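Local coordinates for protein protocadherin-19 isoform 1 (Danio rerio, PDB 5CO1) that mediates calcium-dependent cell adhesion, homophilic and robust when it is complexed with the cadherin cdh2, and is essential for early neurulation in the anterior neural plate, at residues M121-E126 and A206-D211; Y132-V137 and L171-R176; G156-R161 and D183-T188. All coordinates share one frame; numbering follows the deposited sequence.

Interaction 1: residues M121-E126 and A206-D211; sequences MVEVSE and AVKVTD
The carbonyl oxygen of V124 accepts the N-H of T210, with T210 N 2.8 Å from V124 O. Two residues earlier, K208 N reaches V122 O at 3.2 Å with an N-H...O angle of 144°, and V124 N gives a weak return bond to K208 O. E126 N also bonds to T210 O, though the refined length is too short to be trusted. V124 thus bonds through N to K208 and through O to T210, on either side of its partner V209, as a parallel bridge requires; E123 faces K208 and S125 faces T210. At the far end the side chains of E126 and D211 lie side by side, their carboxylate planes 69° apart and E126 OE1 3.1 Å from D211 OD1. Both residues probably bind calcium, which would explain two acids set together; R179 N donates to E126 OE1. On the E123 face, E123 CB meets the aliphatic CG of K208 at 3.7 Å. On the V124 face, V124 CG1 lies between the backbone N and the carbonyl carbon (chi1 54°) and touches V207 CG1 and V209 CG2, each at 4.1 Å. Strand 123-125 forms one edge of a cadherin sheet, parallel to strand 200-210, whose other side pairs antiparallel with strand 184-193 through V207 with Y185, and V209 with D183 just ahead of that strand.

Interaction 2: residues Y132-V137 and L171-R176; sequences YVIALV and LLVDGR
I134 N donates to L171 O at 2.9 Å, with an N-H...O angle of 158° and the donor nearly along the C=O axis. The return bond runs from L171 N to A135 O at 3.1 Å. Because the pair of bonds engages I134 and A135 on one strand but L171 alone on the other, the geometry is that of a classic beta bulge in an antiparallel pairing. The backbone agrees: I134 has phi and psi of -90° and -36°, far from extended values, whereas A135 returns to the extended region and forms a hydrogen-bonded antiparallel pair with L171. I134 and L171 lie side by side and point the same way, I134 CG1 meeting L171 CD2 at 4.1 Å. On the other branch, I134 CG2 touches V173 CG1 at 3.9 Å. V173 CG1 is anti to the carbonyl carbon, beside its own backbone N, and it also approaches Y132 CB. L172 sends its CD2 methyl to V133, 3.8 Å from CB. Outside the pair, L171 packs on L162 in the same sheet and on L187 of strand 184-193 in the facing one. Across these two segments, then, polarity is confined to the backbone: two backbone hydrogen bonds fix the register, while the contacts between side chains are aliphatic and of van der Waals kind, with buried L171 carrying the contact into the interior of the domain.

Interaction 3: residues G156-R161 and D183-T188; sequences GNVPFR and DMYNLT
F160 drives the edge of its ring against one face of Y185 across the interior of a cadherin beta-sandwich, joining strand 160-165 of one sheet to strand 184-193 of the other. The evidence for a T-shaped (edge-to-face) pair is direct: the ring planes are 89° apart and the centroids 5.1 Å apart. F160 CE1 leads the approach, 3.7 Å above the tyrosine plane and displaced toward its rim, with Y185 CG and CD1 each 3.8 Å from it. Seen from the phenylalanine, Y185 CG lies at the ring edge, in the ring plane. Both rings leave the backbone in similar fashion, CG anti to the carbonyl carbon (chi1 -47° in F160 and -73° in Y185), although the two side chains cross obliquely. P159 and Y185 instead reach toward each other tip to tip. The proline brings CD to within 3.5 Å of Y185 CE2, and its CG lies beside the phenol end, close to CZ and OH. Its approach is oblique to the tyrosine ring. These groups meet by van der Waals contact, without a hydrogen bond between the two segments. L177, in a loop, touches P159, F160 and Y185 alike, while R182 makes a cation-pi contact with the tyrosine; V207 on strand 200-210 packs against F160. Two residues on from Y185, L187 crosses F160 at about a right angle. Its two methyls both approach F160 CD1, and the nearer one, L187 CD2, is placed 3.9 Å from that ring atom and also 3.9 Å from V158 CG2, so that a single methyl touches both residues.

All three contacts lie in the second cadherin domain, their centres 10 to 11 Å apart. Interaction 1 closes the longest loop, and interactions 2 and 3 fall within it; along the chain the segments of 2 and 3 alternate. Interaction 1 belongs to the sheet of strands 123-125, 200-210, 184-193 and 150-155, interaction 2 to the facing sheet, and interaction 3 bridges the two. Direct links join them: V122 CG1 packs on I134 CD1, K208 CB packs on M184 SD, and L172 N probably bonds to R161 O. Together they knit both sheets at the end where E126 and D211 probably bind calcium, opposite the calcium-filled junction with the preceding domain.

Interaction 1: residues M121-E126 and A206-D211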
loop_
_atom_site.group_PDB
_atom_site.type_symbol
_atom_site.label_atom_id
_atom_site.label_comp_id
_atom_site.label_asym_id
_atom_site.label_seq_id
_atom_site.Cartn_x
_atom_site.Cartn_y
_atom_site.Cartn_z
ATOM N N MET A 121 12.568 -23.370 -9.559
ATOM C CA MET A 121 13.772 -24.026 -10.085
ATOM C C MET A 121 15.045 -23.384 -9.511
ATOM O O MET A 121 15.478 -22.308 -9.939
ATOM C CB MET A 121 13.777 -24.010 -11.622
ATOM C CG MET A 121 12.721 -24.908 -12.268
ATOM S SD MET A 121 11.202 -24.052 -12.766
ATOM C CE MET A 121 10.089 -25.423 -13.101
ATOM N N VAL A 122 15.618 -24.065 -8.519
ATOM C CA VAL A 122 16.577 -23.486 -7.572
ATOM C C VAL A 122 17.429 -24.615 -6.992
ATOM O O VAL A 122 16.948 -25.379 -6.153
ATOM C CB VAL A 122 15.849 -22.812 -6.393
ATOM C CG1 VAL A 122 16.807 -22.548 -5.245
ATOM C CG2 VAL A 122 15.189 -21.530 -6.848
ATOM N N GLU A 123 18.679 -24.737 -7.438
ATOM C CA GLU A 123 19.472 -25.916 -7.098
ATOM C C GLU A 123 20.728 -25.601 -6.296
ATOM O O GLU A 123 21.003 -24.456 -5.969
ATOM C CB GLU A 123 19.800 -26.747 -8.346
ATOM C CG GLU A 123 20.240 -25.970 -9.582
ATOM C CD GLU A 123 20.824 -26.880 -10.666
ATOM O OE1 GLU A 123 20.821 -28.122 -10.488
ATOM O OE2 GLU A 123 21.300 -26.356 -11.695
ATOM N N VAL A 124 21.464 -26.642 -5.933
ATOM C CA VAL A 124 22.690 -26.466 -5.168
ATOM C C VAL A 124 23.616 -27.702 -5.361
ATOM O O VAL A 124 23.295 -28.621 -6.132
ATOM C CB VAL A 124 22.309 -26.136 -3.702
ATOM C CG1 VAL A 124 21.379 -27.196 -3.146
ATOM C CG2 VAL A 124 23.524 -25.927 -2.817
ATOM N N SER A 125 24.841 -27.629 -4.857
ATOM C CA SER A 125 25.688 -28.815 -4.802
ATOM C C SER A 125 25.846 -29.239 -3.356
ATOM O O SER A 125 26.093 -28.390 -2.480
ATOM C CB SER A 125 27.068 -28.544 -5.408
ATOM O OG SER A 125 28.087 -28.686 -4.427
ATOM N N GLU A 126 25.804 -30.554 -3.126
ATOM C CA GLU A 126 25.864 -31.092 -1.774
ATOM C C GLU A 126 27.199 -30.763 -1.105
ATOM O O GLU A 126 27.298 -30.732 0.126
ATOM C CB GLU A 126 25.612 -32.596 -1.776
ATOM C CG GLU A 126 26.771 -33.439 -2.288
ATOM C CD GLU A 126 26.876 -34.779 -1.583
ATOM O OE1 GLU A 126 26.119 -35.709 -1.944
ATOM O OE2 GLU A 126 27.693 -34.887 -0.642
ATOM N N ALA A 206 10.675 -25.161 -3.969
ATOM C CA ALA A 206 11.484 -26.370 -4.023
ATOM C C ALA A 206 12.972 -26.030 -4.091
ATOM O O ALA A 206 13.387 -25.070 -4.751
ATOM C CB ALA A 206 11.079 -27.216 -5.221
ATOM N N VAL A 207 13.769 -26.824 -3.391
ATOM C CA VAL A 207 15.210 -26.845 -3.593
ATOM C C VAL A 207 15.619 -28.234 -4.063
ATOM O O VAL A 207 15.403 -29.207 -3.344
ATOM C CB VAL A 207 15.921 -26.539 -2.274
ATOM C CG1 VAL A 207 17.388 -26.919 -2.342
ATOM C CG2 VAL A 207 15.748 -25.072 -1.936
ATOM N N LYS A 208 16.164 -28.337 -5.276
ATOM C CA LYS A 208 16.756 -29.600 -5.728
ATOM C C LYS A 208 18.275 -29.607 -5.518
ATOM O O LYS A 208 18.954 -28.628 -5.820
ATOM C CB LYS A 208 16.347 -29.924 -7.177
ATOM C CG LYS A 208 17.243 -29.384 -8.284
ATOM C CD LYS A 208 17.318 -30.346 -9.472
ATOM C CE LYS A 208 15.968 -30.564 -10.149
ATOM N NZ LYS A 208 16.093 -31.314 -11.437
ATOM N N VAL A 209 18.777 -30.663 -4.877
ATOM C CA VAL A 209 20.213 -30.780 -4.594
ATOM C C VAL A 209 20.952 -31.520 -5.724
ATOM O O VAL A 209 20.368 -32.364 -6.415
ATOM C CB VAL A 209 20.460 -31.497 -3.247
ATOM C CG1 VAL A 209 21.948 -31.557 -2.913
ATOM C CG2 VAL A 209 19.711 -30.786 -2.137
ATOM N N THR A 210 22.218 -31.153 -5.948
ATOM C CA THR A 210 23.103 -31.938 -6.819
ATOM C C THR A 210 24.506 -32.134 -6.212
ATOM O O THR A 210 24.765 -31.689 -5.074
ATOM C CB THR A 210 23.205 -31.362 -8.264
ATOM O OG1 THR A 210 22.103 -30.485 -8.543
ATOM C CG2 THR A 210 23.210 -32.503 -9.303
ATOM N N ASP A 211 25.269 -33.025 -6.879
ATOM C CA ASP A 211 26.725 -33.243 -6.688
ATOM C C ASP A 211 27.589 -32.354 -7.581
ATOM O O ASP A 211 28.701 -31.992 -7.195
ATOM C CB ASP A 211 27.104 -34.695 -7.007
ATOM C CG ASP A 211 26.444 -35.699 -6.080
ATOM O OD1 ASP A 211 25.954 -35.302 -5.003
ATOM O OD2 ASP A 211 26.439 -36.900 -6.418
#

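Interaction 2: residues Y132-V137 and L171-R176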
loop_
_atom_site.group_PDB
_atom_site.type_symbol
_atom_site.label_atom_id
_atom_site.label_comp_id
_atom_site.label_asym_id
_atom_site.label_seq_id
_atom_site.Cartn_x
_atom_site.Cartn_y
_atom_site.Cartn_z
ATOM N N TYR A 132 26.870 -21.271 2.626
ATOM C CA TYR A 132 26.822 -20.943 1.208
ATOM C C TYR A 132 25.475 -20.346 0.837
ATOM O O TYR A 132 24.483 -21.067 0.762
ATOM C CB TYR A 132 27.093 -22.167 0.343
ATOM C CG TYR A 132 26.949 -21.919 -1.157
ATOM C CD1 TYR A 132 28.014 -21.431 -1.919
ATOM C CD2 TYR A 132 25.772 -22.272 -1.831
ATOM C CE1 TYR A 132 27.897 -21.289 -3.302
ATOM C CE2 TYR A 132 25.640 -22.127 -3.209
ATOM C CZ TYR A 132 26.699 -21.636 -3.941
ATOM O OH TYR A 132 26.539 -21.479 -5.301
ATOM N N VAL A 133 25.450 -19.065 0.490
ATOM C CA VAL A 133 24.203 -18.480 0.050
ATOM C C VAL A 133 23.721 -19.114 -1.251
ATOM O O VAL A 133 24.312 -18.944 -2.305
ATOM C CB VAL A 133 24.181 -16.921 0.019
ATOM C CG1 VAL A 133 25.397 -16.302 0.714
ATOM C CG2 VAL A 133 23.939 -16.379 -1.387
ATOM N N ILE A 134 22.590 -19.797 -1.161
ATOM C CA ILE A 134 21.996 -20.464 -2.301
ATOM C C ILE A 134 21.038 -19.522 -3.037
ATOM O O ILE A 134 20.941 -19.583 -4.256
ATOM C CB ILE A 134 21.320 -21.820 -1.904
ATOM C CG1 ILE A 134 19.801 -21.795 -2.076
ATOM C CG2 ILE A 134 21.656 -22.241 -0.472
ATOM C CD1 ILE A 134 19.332 -22.346 -3.400
ATOM N N ALA A 135 20.322 -18.664 -2.308
ATOM C CA ALA A 135 19.441 -17.655 -2.941
ATOM C C ALA A 135 19.275 -16.420 -2.092
ATOM O O ALA A 135 19.774 -16.338 -0.967
ATOM C CB ALA A 135 18.072 -18.238 -3.260
ATOM N N LEU A 136 18.583 -15.440 -2.648
ATOM C CA LEU A 136 18.193 -14.266 -1.869
ATOM C C LEU A 136 16.666 -14.096 -1.882
ATOM O O LEU A 136 16.036 -14.194 -2.946
ATOM C CB LEU A 136 18.895 -13.009 -2.408
ATOM C CG LEU A 136 19.588 -12.130 -1.354
ATOM C CD1 LEU A 136 20.820 -12.807 -0.755
ATOM C CD2 LEU A 136 19.953 -10.775 -1.934
ATOM N N VAL A 137 16.067 -13.942 -0.699
ATOM C CA VAL A 137 14.651 -13.568 -0.619
ATOM C C VAL A 137 14.459 -12.100 -0.267
ATOM O O VAL A 137 15.170 -11.528 0.581
ATOM C CB VAL A 137 13.834 -14.450 0.352
ATOM C CG1 VAL A 137 14.227 -15.916 0.202
ATOM C CG2 VAL A 137 14.006 -13.983 1.786
ATOM N N LEU A 171 19.136 -17.075 1.952
ATOM C CA LEU A 171 18.941 -18.500 2.207
ATOM C C LEU A 171 20.262 -19.280 2.158
ATOM O O LEU A 171 20.840 -19.453 1.084
ATOM C CB LEU A 171 17.997 -19.058 1.148
ATOM C CG LEU A 171 17.487 -20.480 1.371
ATOM C CD1 LEU A 171 16.739 -20.619 2.693
ATOM C CD2 LEU A 171 16.583 -20.873 0.218
ATOM N N LEU A 172 20.732 -19.751 3.313
ATOM C CA LEU A 172 22.015 -20.469 3.420
ATOM C C LEU A 172 21.838 -21.982 3.526
ATOM O O LEU A 172 20.726 -22.466 3.667
ATOM C CB LEU A 172 22.772 -20.010 4.659
ATOM C CG LEU A 172 22.866 -18.507 4.863
ATOM C CD1 LEU A 172 23.782 -18.195 6.039
ATOM C CD2 LEU A 172 23.355 -17.830 3.591
ATOM N N VAL A 173 22.948 -22.710 3.578
ATOM C CA VAL A 173 22.932 -24.067 4.118
ATOM C C VAL A 173 23.345 -24.056 5.600
ATOM O O VAL A 173 24.156 -23.222 6.026
ATOM C CB VAL A 173 23.809 -25.031 3.292
ATOM C CG1 VAL A 173 23.761 -24.676 1.806
ATOM C CG2 VAL A 173 25.237 -25.034 3.801
ATOM N N ASP A 174 22.677 -24.893 6.394
ATOM C CA ASP A 174 22.843 -24.915 7.855
ATOM C C ASP A 174 23.164 -26.331 8.298
ATOM O O ASP A 174 23.156 -26.631 9.490
ATOM C CB ASP A 174 21.554 -24.447 8.556
ATOM C CG ASP A 174 21.737 -24.197 10.072
ATOM O OD1 ASP A 174 22.767 -23.595 10.451
ATOM O OD2 ASP A 174 20.813 -24.539 10.872
ATOM N N GLY A 175 23.445 -27.199 7.331
ATOM C CA GLY A 175 23.572 -28.625 7.592
ATOM C C GLY A 175 24.426 -29.311 6.546
ATOM O O GLY A 175 24.499 -28.869 5.396
ATOM N N ARG A 176 25.113 -30.367 6.966
ATOM C CA ARG A 176 25.575 -31.398 6.050
ATOM C C ARG A 176 24.442 -31.772 5.091
ATOM O O ARG A 176 23.345 -32.141 5.520
ATOM C CB ARG A 176 26.045 -32.634 6.836
ATOM C CG ARG A 176 26.728 -33.703 5.986
ATOM C CD ARG A 176 28.088 -34.103 6.540
ATOM N NE ARG A 176 29.041 -32.992 6.476
ATOM C CZ ARG A 176 30.365 -33.123 6.391
ATOM N NH1 ARG A 176 30.927 -34.327 6.340
ATOM N NH2 ARG A 176 31.135 -32.040 6.352
#

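Interaction 3: residues G156-R161 and D183-T188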
loop_
_atom_site.group_PDB
_atom_site.type_symbol
_atom_site.label_atom_id
_atom_site.label_comp_id
_atom_site.label_asym_id
_atom_site.label_seq_id
_atom_site.Cartn_x
_atom_site.Cartn_y
_atom_site.Cartn_z
ATOM N N GLY A 156 9.236 -25.524 8.909
ATOM C CA GLY A 156 9.863 -26.835 9.003
ATOM C C GLY A 156 11.269 -26.671 9.531
ATOM O O GLY A 156 11.816 -25.567 9.527
ATOM N N ASN A 157 11.872 -27.757 9.986
ATOM C CA ASN A 157 13.309 -27.741 10.158
ATOM C C ASN A 157 14.067 -28.705 9.231
ATOM O O ASN A 157 13.585 -29.777 8.843
ATOM C CB ASN A 157 13.720 -27.843 11.636
ATOM C CG ASN A 157 13.746 -29.265 12.148
ATOM O OD1 ASN A 157 12.751 -29.984 12.065
ATOM N ND2 ASN A 157 14.864 -29.657 12.746
ATOM N N VAL A 158 15.219 -28.211 8.796
ATOM C CA VAL A 158 15.795 -28.497 7.493
ATOM C C VAL A 158 17.194 -27.887 7.506
ATOM O O VAL A 158 17.513 -27.027 8.333
ATOM C CB VAL A 158 14.979 -27.899 6.305
ATOM C CG1 VAL A 158 13.740 -28.732 6.006
ATOM C CG2 VAL A 158 14.613 -26.437 6.542
ATOM N N PRO A 159 18.049 -28.343 6.601
ATOM C CA PRO A 159 19.443 -28.018 6.714
ATOM C C PRO A 159 19.760 -26.710 6.008
ATOM O O PRO A 159 20.869 -26.532 5.487
ATOM C CB PRO A 159 20.096 -29.178 5.996
ATOM C CG PRO A 159 19.130 -29.495 4.895
ATOM C CD PRO A 159 17.769 -29.171 5.418
ATOM N N PHE A 160 18.782 -25.812 5.964
ATOM C CA PHE A 160 19.022 -24.446 5.521
ATOM C C PHE A 160 18.663 -23.484 6.645
ATOM O O PHE A 160 18.168 -23.902 7.691
ATOM C CB PHE A 160 18.194 -24.146 4.274
ATOM C CG PHE A 160 18.268 -25.213 3.231
ATOM C CD1 PHE A 160 17.391 -26.276 3.247
ATOM C CD2 PHE A 160 19.240 -25.177 2.252
ATOM C CE1 PHE A 160 17.448 -27.259 2.273
ATOM C CE2 PHE A 160 19.300 -26.150 1.272
ATOM C CZ PHE A 160 18.407 -27.192 1.284
ATOM N N ARG A 161 18.945 -22.203 6.437
ATOM C CA ARG A 161 18.434 -21.157 7.304
ATOM C C ARG A 161 18.361 -19.831 6.561
ATOM O O ARG A 161 18.995 -19.665 5.537
ATOM C CB ARG A 161 19.316 -21.028 8.536
ATOM C CG ARG A 161 20.778 -20.815 8.222
ATOM C CD ARG A 161 21.527 -20.374 9.461
ATOM N NE ARG A 161 21.238 -18.987 9.795
ATOM C CZ ARG A 161 21.763 -18.338 10.829
ATOM N NH1 ARG A 161 22.593 -18.960 11.654
ATOM N NH2 ARG A 161 21.451 -17.062 11.046
ATOM N N ASP A 183 17.244 -35.547 -1.503
ATOM C CA ASP A 183 17.414 -35.107 -2.884
ATOM C C ASP A 183 16.724 -33.755 -3.152
ATOM O O ASP A 183 17.380 -32.764 -3.509
ATOM C CB ASP A 183 16.838 -36.196 -3.793
ATOM C CG ASP A 183 16.470 -35.688 -5.168
ATOM O OD1 ASP A 183 17.333 -35.070 -5.837
ATOM O OD2 ASP A 183 15.335 -35.985 -5.605
ATOM N N MET A 184 15.392 -33.767 -3.055
ATOM C CA MET A 184 14.542 -32.572 -3.112
ATOM C C MET A 184 14.333 -32.043 -1.697
ATOM O O MET A 184 14.400 -32.792 -0.725
ATOM C CB MET A 184 13.175 -32.928 -3.721
ATOM C CG MET A 184 12.503 -31.814 -4.517
ATOM S SD MET A 184 13.390 -31.323 -6.021
ATOM C CE MET A 184 12.077 -30.625 -7.025
ATOM N N TYR A 185 14.040 -30.756 -1.586
ATOM C CA TYR A 185 13.382 -30.227 -0.394
ATOM C C TYR A 185 12.147 -29.394 -0.739
ATOM O O TYR A 185 12.064 -28.792 -1.818
ATOM C CB TYR A 185 14.363 -29.383 0.400
ATOM C CG TYR A 185 15.405 -30.189 1.124
ATOM C CD1 TYR A 185 16.598 -30.525 0.514
ATOM C CD2 TYR A 185 15.215 -30.572 2.444
ATOM C CE1 TYR A 185 17.579 -31.230 1.199
ATOM C CE2 TYR A 185 16.186 -31.273 3.139
ATOM C CZ TYR A 185 17.369 -31.603 2.513
ATOM O OH TYR A 185 18.323 -32.319 3.198
ATOM N N ASN A 186 11.179 -29.380 0.174
ATOM C CA ASN A 186 10.170 -28.335 0.173
ATOM C C ASN A 186 10.275 -27.380 1.363
ATOM O O ASN A 186 10.034 -27.738 2.519
ATOM C CB ASN A 186 8.775 -28.919 0.032
ATOM C CG ASN A 186 8.021 -28.301 -1.124
ATOM O OD1 ASN A 186 8.128 -28.776 -2.254
ATOM N ND2 ASN A 186 7.395 -27.146 -0.884
ATOM N N LEU A 187 10.673 -26.153 1.047
ATOM C CA LEU A 187 10.814 -25.091 2.029
ATOM C C LEU A 187 9.603 -24.182 2.038
ATOM O O LEU A 187 9.091 -23.781 0.982
ATOM C CB LEU A 187 12.027 -24.238 1.681
ATOM C CG LEU A 187 13.382 -24.930 1.681
ATOM C CD1 LEU A 187 14.458 -23.858 1.751
ATOM C CD2 LEU A 187 13.532 -25.920 2.833
ATOM N N THR A 188 9.247 -23.722 3.225
ATOM C CA THR A 188 8.175 -22.745 3.347
ATOM C C THR A 188 8.717 -21.511 4.029
ATOM O O THR A 188 9.264 -21.573 5.130
ATOM C CB THR A 188 6.989 -23.290 4.167
ATOM O OG1 THR A 188 7.462 -23.704 5.453
ATOM C CG2 THR A 188 6.338 -24.486 3.475
#